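Local coordinates for suppressor protein MPT5 (Saccharomyces cerevisiae, PDB 5BZ1) that binds recognition sequences in the 3'-UTRs of target mRNAs through its Pumilio RNA-binding domain and so regulates gene expression after transcription, at residues 312-317 / 373-378; 323-328 / 366-371. All coordinates share one frame; numbering follows the deposited sequence.

Interaction 1 (312-317 / 373-378); sequences LIRDNF and KELLPS. With nucleotides of chain B.
L375 meets I313 first: its CB lies 4.1 Å from CD1 of I313, an apolar touch between two side chains that cross obliquely. I313 reaches this far because CG1 stands anti to the backbone N (chi1 -159°) and CD1 carries on straight. CD2 of L375 also comes near the plane of the R314 guanidinium, at its edge. S378, in the 3-10 segment, takes the tip of R314. NH1 of R314 is 3.0 Å from the backbone O of S378, and NH2 is 3.3 Å from OG. Both hydrogen bonds are weak; the first is strongly bent, at 126°. CB of S378 lies in the guanidinium plane, at the edge. NH2 has its stronger partner in N310 OD1, so R314 bridges two parts of the chain. A leucine in its place would probably leave S378 O without NH1, and S378 OG and N310 OD1 without NH2, cutting the polar tie between the loop and the 3-10 segment. At the far end of the loop, D315 OD2 accepts from F317 N (2.8 Å), a capping bond before helix 318-326. The F317 ring lies by the ribose of G2 of chain B, with CE1 3.4 Å from O2'. The contact thus joins the loop between helices 309-312 and 318-326 to helix 354-375 and the 3-10 segment that follows, and I388 of helix 385-398 packs against both I313 and L376.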
loop_
_atom_site.group_PDB
_atom_site.type_symbol
_atom_site.label_atom_id
_atom_site.label_comp_id
_atom_site.label_asym_id
_atom_site.label_seq_id
_atom_site.Cartn_x
_atom_site.Cartn_y
_atom_site.Cartn_z
ATOM N N LEU A 312 23.986 -2.115 20.915
ATOM C CA LEU A 312 22.610 -2.551 20.687
ATOM C C LEU A 312 21.811 -2.775 21.976
ATOM O O LEU A 312 20.659 -2.354 22.076
ATOM C CB LEU A 312 22.603 -3.820 19.829
ATOM C CG LEU A 312 23.045 -3.648 18.376
ATOM C CD1 LEU A 312 23.363 -4.989 17.741
ATOM C CD2 LEU A 312 21.966 -2.933 17.572
ATOM N N ILE A 313 22.423 -3.428 22.960
ATOM C CA ILE A 313 21.740 -3.742 24.214
ATOM C C ILE A 313 21.394 -2.473 24.993
ATOM O O ILE A 313 20.527 -2.478 25.871
ATOM C CB ILE A 313 22.599 -4.686 25.093
ATOM C CG1 ILE A 313 21.733 -5.411 26.122
ATOM C CG2 ILE A 313 23.742 -3.926 25.774
ATOM C CD1 ILE A 313 22.511 -6.357 27.019
ATOM N N ARG A 314 22.070 -1.385 24.637
ATOM C CA ARG A 314 22.008 -0.128 25.367
ATOM C C ARG A 314 21.133 0.898 24.644
ATOM O O ARG A 314 20.716 1.901 25.229
ATOM C CB ARG A 314 23.428 0.418 25.505
ATOM C CG ARG A 314 23.773 1.010 26.850
ATOM C CD ARG A 314 25.286 1.170 26.974
ATOM N NE ARG A 314 25.979 -0.114 26.921
ATOM C CZ ARG A 314 26.252 -0.860 27.989
ATOM N NH1 ARG A 314 25.891 -0.448 29.198
ATOM N NH2 ARG A 314 26.886 -2.017 27.850
ATOM N N ASP A 315 20.857 0.643 23.369
ATOM C CA ASP A 315 20.163 1.618 22.533
ATOM C C ASP A 315 18.641 1.563 22.682
ATOM O O ASP A 315 18.062 0.483 22.831
ATOM C CB ASP A 315 20.562 1.434 21.070
ATOM C CG ASP A 315 19.972 2.497 20.169
ATOM O OD1 ASP A 315 20.585 3.578 20.048
ATOM O OD2 ASP A 315 18.896 2.250 19.580
ATOM N N ASN A 316 18.006 2.734 22.640
ATOM C CA ASN A 316 16.559 2.858 22.808
ATOM C C ASN A 316 15.748 2.029 21.814
ATOM O O ASN A 316 14.632 1.600 22.117
ATOM C CB ASN A 316 16.132 4.327 22.702
ATOM C CG ASN A 316 16.558 5.152 23.899
ATOM O OD1 ASN A 316 16.647 4.647 25.017
ATOM N ND2 ASN A 316 16.820 6.436 23.671
ATOM N N PHE A 317 16.306 1.822 20.626
ATOM C CA PHE A 317 15.623 1.070 19.587
ATOM C C PHE A 317 16.330 -0.247 19.287
ATOM O O PHE A 317 15.679 -1.262 19.034
ATOM C CB PHE A 317 15.492 1.915 18.316
ATOM C CG PHE A 317 14.716 3.188 18.517
ATOM C CD1 PHE A 317 13.392 3.146 18.938
ATOM C CD2 PHE A 317 15.308 4.425 18.290
ATOM C CE1 PHE A 317 12.667 4.317 19.129
ATOM C CE2 PHE A 317 14.594 5.600 18.475
ATOM C CZ PHE A 317 13.270 5.546 18.896
ATOM N N LYS A 373 24.459 -12.163 28.783
ATOM C CA LYS A 373 24.340 -12.394 30.222
ATOM C C LYS A 373 25.426 -11.651 31.006
ATOM O O LYS A 373 25.163 -11.120 32.085
ATOM C CB LYS A 373 24.397 -13.895 30.532
ATOM C CG LYS A 373 23.928 -14.271 31.938
ATOM C CD LYS A 373 24.368 -15.683 32.331
ATOM C CE LYS A 373 23.654 -16.764 31.527
ATOM N NZ LYS A 373 22.429 -17.277 32.207
ATOM N N GLU A 374 26.640 -11.614 30.457
ATOM C CA GLU A 374 27.758 -10.919 31.094
ATOM C C GLU A 374 27.510 -9.411 31.174
ATOM O O GLU A 374 28.005 -8.739 32.081
ATOM C CB GLU A 374 29.062 -11.170 30.325
ATOM C CG GLU A 374 29.562 -12.610 30.306
ATOM C CD GLU A 374 30.825 -12.769 29.470
ATOM O OE1 GLU A 374 31.104 -11.873 28.643
ATOM O OE2 GLU A 374 31.536 -13.782 29.641
ATOM N N LEU A 375 26.751 -8.891 30.212
ATOM C CA LEU A 375 26.511 -7.455 30.093
ATOM C C LEU A 375 25.341 -6.968 30.943
ATOM O O LEU A 375 25.171 -5.764 31.136
ATOM C CB LEU A 375 26.264 -7.079 28.630
ATOM C CG LEU A 375 27.491 -7.039 27.724
ATOM C CD1 LEU A 375 27.113 -6.613 26.317
ATOM C CD2 LEU A 375 28.509 -6.088 28.305
ATOM N N LEU A 376 24.538 -7.904 31.441
ATOM C CA LEU A 376 23.343 -7.575 32.224
ATOM C C LEU A 376 23.546 -6.587 33.390
ATOM O O LEU A 376 22.729 -5.685 33.575
ATOM C CB LEU A 376 22.630 -8.852 32.687
ATOM C CG LEU A 376 21.890 -9.598 31.574
ATOM C CD1 LEU A 376 21.260 -10.888 32.079
ATOM C CD2 LEU A 376 20.832 -8.695 30.970
ATOM N N PRO A 377 24.632 -6.738 34.175
ATOM C CA PRO A 377 24.816 -5.730 35.227
ATOM C C PRO A 377 25.181 -4.341 34.691
ATOM O O PRO A 377 25.065 -3.366 35.434
ATOM C CB PRO A 377 25.974 -6.295 36.065
ATOM C CG PRO A 377 26.689 -7.233 35.158
ATOM C CD PRO A 377 25.624 -7.825 34.280
ATOM N N SER A 378 25.613 -4.252 33.434
ATOM C CA SER A 378 26.020 -2.971 32.856
ATOM C C SER A 378 24.836 -2.143 32.344
ATOM O O SER A 378 25.003 -0.982 31.966
ATOM C CB SER A 378 27.044 -3.176 31.736
ATOM O OG SER A 378 26.471 -3.843 30.625
ATOM P P G B 2 7.271 2.882 24.666
ATOM O OP1 G B 2 6.348 4.040 24.688
ATOM O OP2 G B 2 6.752 1.511 24.906
ATOM O "O5'" G B 2 8.013 2.878 23.261
ATOM C "C5'" G B 2 8.865 3.948 22.884
ATOM C "C4'" G B 2 9.209 3.866 21.423
ATOM O "O4'" G B 2 9.991 2.674 21.174
ATOM C "C3'" G B 2 8.027 3.734 20.482
ATOM O "O3'" G B 2 7.399 4.976 20.219
ATOM C "C2'" G B 2 8.648 3.080 19.254
ATOM O "O2'" G B 2 9.310 4.041 18.443
ATOM C "C1'" G B 2 9.701 2.167 19.890
ATOM N N9 G B 2 9.227 0.776 20.026
ATOM C C8 G B 2 8.297 0.267 20.904
ATOM N N7 G B 2 8.110 -1.016 20.746
ATOM C C5 G B 2 8.957 -1.380 19.707
ATOM C C6 G B 2 9.188 -2.639 19.092
ATOM O O6 G B 2 8.675 -3.732 19.350
ATOM N N1 G B 2 10.135 -2.541 18.081
ATOM C C2 G B 2 10.772 -1.382 17.709
ATOM N N2 G B 2 11.657 -1.482 16.708
ATOM N N3 G B 2 10.564 -0.205 18.269
ATOM C C4 G B 2 9.650 -0.278 19.253
#

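Interaction 2 (323-328 / 366-371); sequences QTLLDV and GNLIVL. With nucleotides of chain B.
One methyl, CD2 of L326, meets both side chains that helix 354-375 brings to this contact. It lies 3.6 Å from CD2 of L368 and 3.7 Å from CD1 of I369. The two approaches differ. L326 crosses L368 at about a right angle, but L326 and I369 slide past each other in opposite directions. CG of L326 is anti to its carbonyl carbon (chi1 -70°), which carries CD2 across to the other helix although the CB does not head there. L368 does point its CB at the partner. With CG anti to the backbone N (chi1 -178°), its CD2 also comes to 3.8 Å from CD2 of L325, again at about a right angle. L368 therefore sits against two consecutive leucines. All four side chains are buried, and no hydrogen bond crosses between the two segments. The touch is apolar, made mostly by methyl ends, with CG of L368 also close to CD2 of L326.

The same helix 318-326 has a polar side for RNA. Q323 gives a hydrogen bond from NE2 to O4 of U1 of chain B, 2.9 Å long with an angle of 154° at the hydrogen. Its chain is extended beyond CG, which carries the amide out to the base. K391 donates to OE1 of Q323, which is likely to help fix the turn of the amide so that NE2 faces the uracil. This is base recognition by a helix side chain, as in other Pumilio repeats.

The contact packs the end of helix 318-326, within Pumilio repeat 8, against helix 354-375. Helix 288-307 adds F305 against L325 and T306 against L368. Helix 253-273 packs on L325 through I261 and F265, while Y395 of helix 385-398 touches I369.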
loop_
_atom_site.group_PDB
_atom_site.type_symbol
_atom_site.label_atom_id
_atom_site.label_comp_id
_atom_site.label_asym_id
_atom_site.label_seq_id
_atom_site.Cartn_x
_atom_site.Cartn_y
_atom_site.Cartn_z
ATOM N N GLN A 323 16.603 -8.234 21.096
ATOM C CA GLN A 323 15.653 -9.129 21.753
ATOM C C GLN A 323 14.953 -10.067 20.768
ATOM O O GLN A 323 14.691 -11.228 21.084
ATOM C CB GLN A 323 14.614 -8.329 22.544
ATOM C CG GLN A 323 15.133 -7.740 23.855
ATOM C CD GLN A 323 14.047 -7.042 24.645
ATOM O OE1 GLN A 323 13.096 -7.675 25.109
ATOM N NE2 GLN A 323 14.177 -5.729 24.797
ATOM N N THR A 324 14.650 -9.558 19.580
ATOM C CA THR A 324 14.020 -10.370 18.545
ATOM C C THR A 324 14.955 -11.499 18.099
ATOM O O THR A 324 14.522 -12.638 17.913
ATOM C CB THR A 324 13.601 -9.511 17.342
ATOM O OG1 THR A 324 12.490 -8.686 17.713
ATOM C CG2 THR A 324 13.207 -10.384 16.156
ATOM N N LEU A 325 16.238 -11.183 17.954
ATOM C CA LEU A 325 17.226 -12.178 17.546
ATOM C C LEU A 325 17.478 -13.205 18.652
ATOM O O LEU A 325 17.805 -14.359 18.369
ATOM C CB LEU A 325 18.541 -11.495 17.150
ATOM C CG LEU A 325 19.626 -12.390 16.542
ATOM C CD1 LEU A 325 19.197 -12.883 15.170
ATOM C CD2 LEU A 325 20.964 -11.671 16.454
ATOM N N LEU A 326 17.314 -12.783 19.904
ATOM C CA LEU A 326 17.622 -13.630 21.060
ATOM C C LEU A 326 16.458 -14.525 21.489
ATOM O O LEU A 326 16.652 -15.484 22.239
ATOM C CB LEU A 326 18.069 -12.771 22.251
ATOM C CG LEU A 326 19.428 -12.074 22.182
ATOM C CD1 LEU A 326 19.684 -11.242 23.428
ATOM C CD2 LEU A 326 20.526 -13.092 22.010
ATOM N N ASP A 327 15.256 -14.213 21.013
ATOM C CA ASP A 327 14.042 -14.896 21.469
ATOM C C ASP A 327 13.937 -16.338 20.960
ATOM O O ASP A 327 13.684 -16.569 19.775
ATOM C CB ASP A 327 12.802 -14.107 21.048
ATOM C CG ASP A 327 11.556 -14.527 21.805
ATOM O OD1 ASP A 327 11.617 -15.504 22.582
ATOM O OD2 ASP A 327 10.507 -13.880 21.611
ATOM N N VAL A 328 14.103 -17.297 21.871
ATOM C CA VAL A 328 14.095 -18.722 21.537
ATOM C C VAL A 328 12.762 -19.192 20.927
ATOM O O VAL A 328 12.703 -20.242 20.284
ATOM C CB VAL A 328 14.471 -19.586 22.768
ATOM C CG1 VAL A 328 13.287 -19.713 23.718
ATOM C CG2 VAL A 328 14.964 -20.960 22.337
ATOM N N GLY A 366 24.386 -19.317 21.010
ATOM C CA GLY A 366 24.766 -19.635 22.374
ATOM C C GLY A 366 25.823 -18.668 22.873
ATOM O O GLY A 366 25.775 -18.212 24.018
ATOM N N ASN A 367 26.776 -18.351 22.002
ATOM C CA ASN A 367 27.825 -17.395 22.328
ATOM C C ASN A 367 27.256 -15.997 22.568
ATOM O O ASN A 367 27.692 -15.285 23.474
ATOM C CB ASN A 367 28.883 -17.370 21.219
ATOM C CG ASN A 367 29.903 -16.257 21.403
ATOM O OD1 ASN A 367 30.094 -15.418 20.520
ATOM N ND2 ASN A 367 30.555 -16.240 22.559
ATOM N N LEU A 368 26.277 -15.610 21.756
ATOM C CA LEU A 368 25.627 -14.316 21.923
ATOM C C LEU A 368 24.867 -14.250 23.249
ATOM O O LEU A 368 24.852 -13.215 23.916
ATOM C CB LEU A 368 24.691 -14.025 20.747
ATOM C CG LEU A 368 23.968 -12.676 20.768
ATOM C CD1 LEU A 368 24.974 -11.552 20.884
ATOM C CD2 LEU A 368 23.117 -12.491 19.524
ATOM N N ILE A 369 24.248 -15.364 23.629
ATOM C CA ILE A 369 23.519 -15.446 24.890
ATOM C C ILE A 369 24.441 -15.213 26.094
ATOM O O ILE A 369 24.107 -14.445 27.000
ATOM C CB ILE A 369 22.800 -16.807 25.040
ATOM C CG1 ILE A 369 21.605 -16.897 24.086
ATOM C CG2 ILE A 369 22.328 -17.016 26.469
ATOM C CD1 ILE A 369 20.516 -15.879 24.370
ATOM N N VAL A 370 25.597 -15.874 26.103
ATOM C CA VAL A 370 26.519 -15.745 27.229
ATOM C C VAL A 370 27.130 -14.342 27.301
ATOM O O VAL A 370 27.318 -13.803 28.389
ATOM C CB VAL A 370 27.614 -16.857 27.252
ATOM C CG1 VAL A 370 26.987 -18.230 27.092
ATOM C CG2 VAL A 370 28.663 -16.636 26.174
ATOM N N LEU A 371 27.420 -13.748 26.147
ATOM C CA LEU A 371 27.939 -12.384 26.111
ATOM C C LEU A 371 26.878 -11.404 26.608
ATOM O O LEU A 371 27.189 -10.433 27.302
ATOM C CB LEU A 371 28.407 -12.007 24.703
ATOM C CG LEU A 371 29.674 -12.681 24.177
ATOM C CD1 LEU A 371 29.998 -12.209 22.768
ATOM C CD2 LEU A 371 30.839 -12.407 25.105
ATOM O "O5'" U B 1 8.074 0.613 28.377
ATOM C "C5'" U B 1 8.640 1.880 28.678
ATOM C "C4'" U B 1 9.669 2.283 27.652
ATOM O "O4'" U B 1 10.856 1.462 27.792
ATOM C "C3'" U B 1 9.264 2.106 26.196
ATOM O "O3'" U B 1 8.451 3.166 25.722
ATOM C "C2'" U B 1 10.610 1.994 25.485
ATOM O "O2'" U B 1 11.184 3.276 25.272
ATOM C "C1'" U B 1 11.452 1.254 26.531
ATOM N N1 U B 1 11.525 -0.204 26.273
ATOM C C2 U B 1 12.557 -0.652 25.460
ATOM O O2 U B 1 13.378 0.101 24.961
ATOM N N3 U B 1 12.588 -2.010 25.246
ATOM C C4 U B 1 11.708 -2.944 25.752
ATOM O O4 U B 1 11.874 -4.133 25.466
ATOM C C5 U B 1 10.672 -2.405 26.588
ATOM C C6 U B 1 10.614 -1.086 26.820
#

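Overall arrangement
From the N terminus, the chain reaches these contacts late, near the C-terminal end of the Pumilio domain. It passes the 312-317 loop, then helix 318-326 with residues 323-328. It next crosses a region that is partly not modelled and enters helix 354-375. Residues 366-371 close the inner loop, interaction 2. Residues 373-378 then close the outer one, interaction 1. The two are nested and do not cross. Their centres lie about 12 Å apart, and both use helix 354-375. Together they tie this helix to two successive parts of Pumilio repeat 8, one before and one within helix 318-326. Both parts of the repeat also touch RNA.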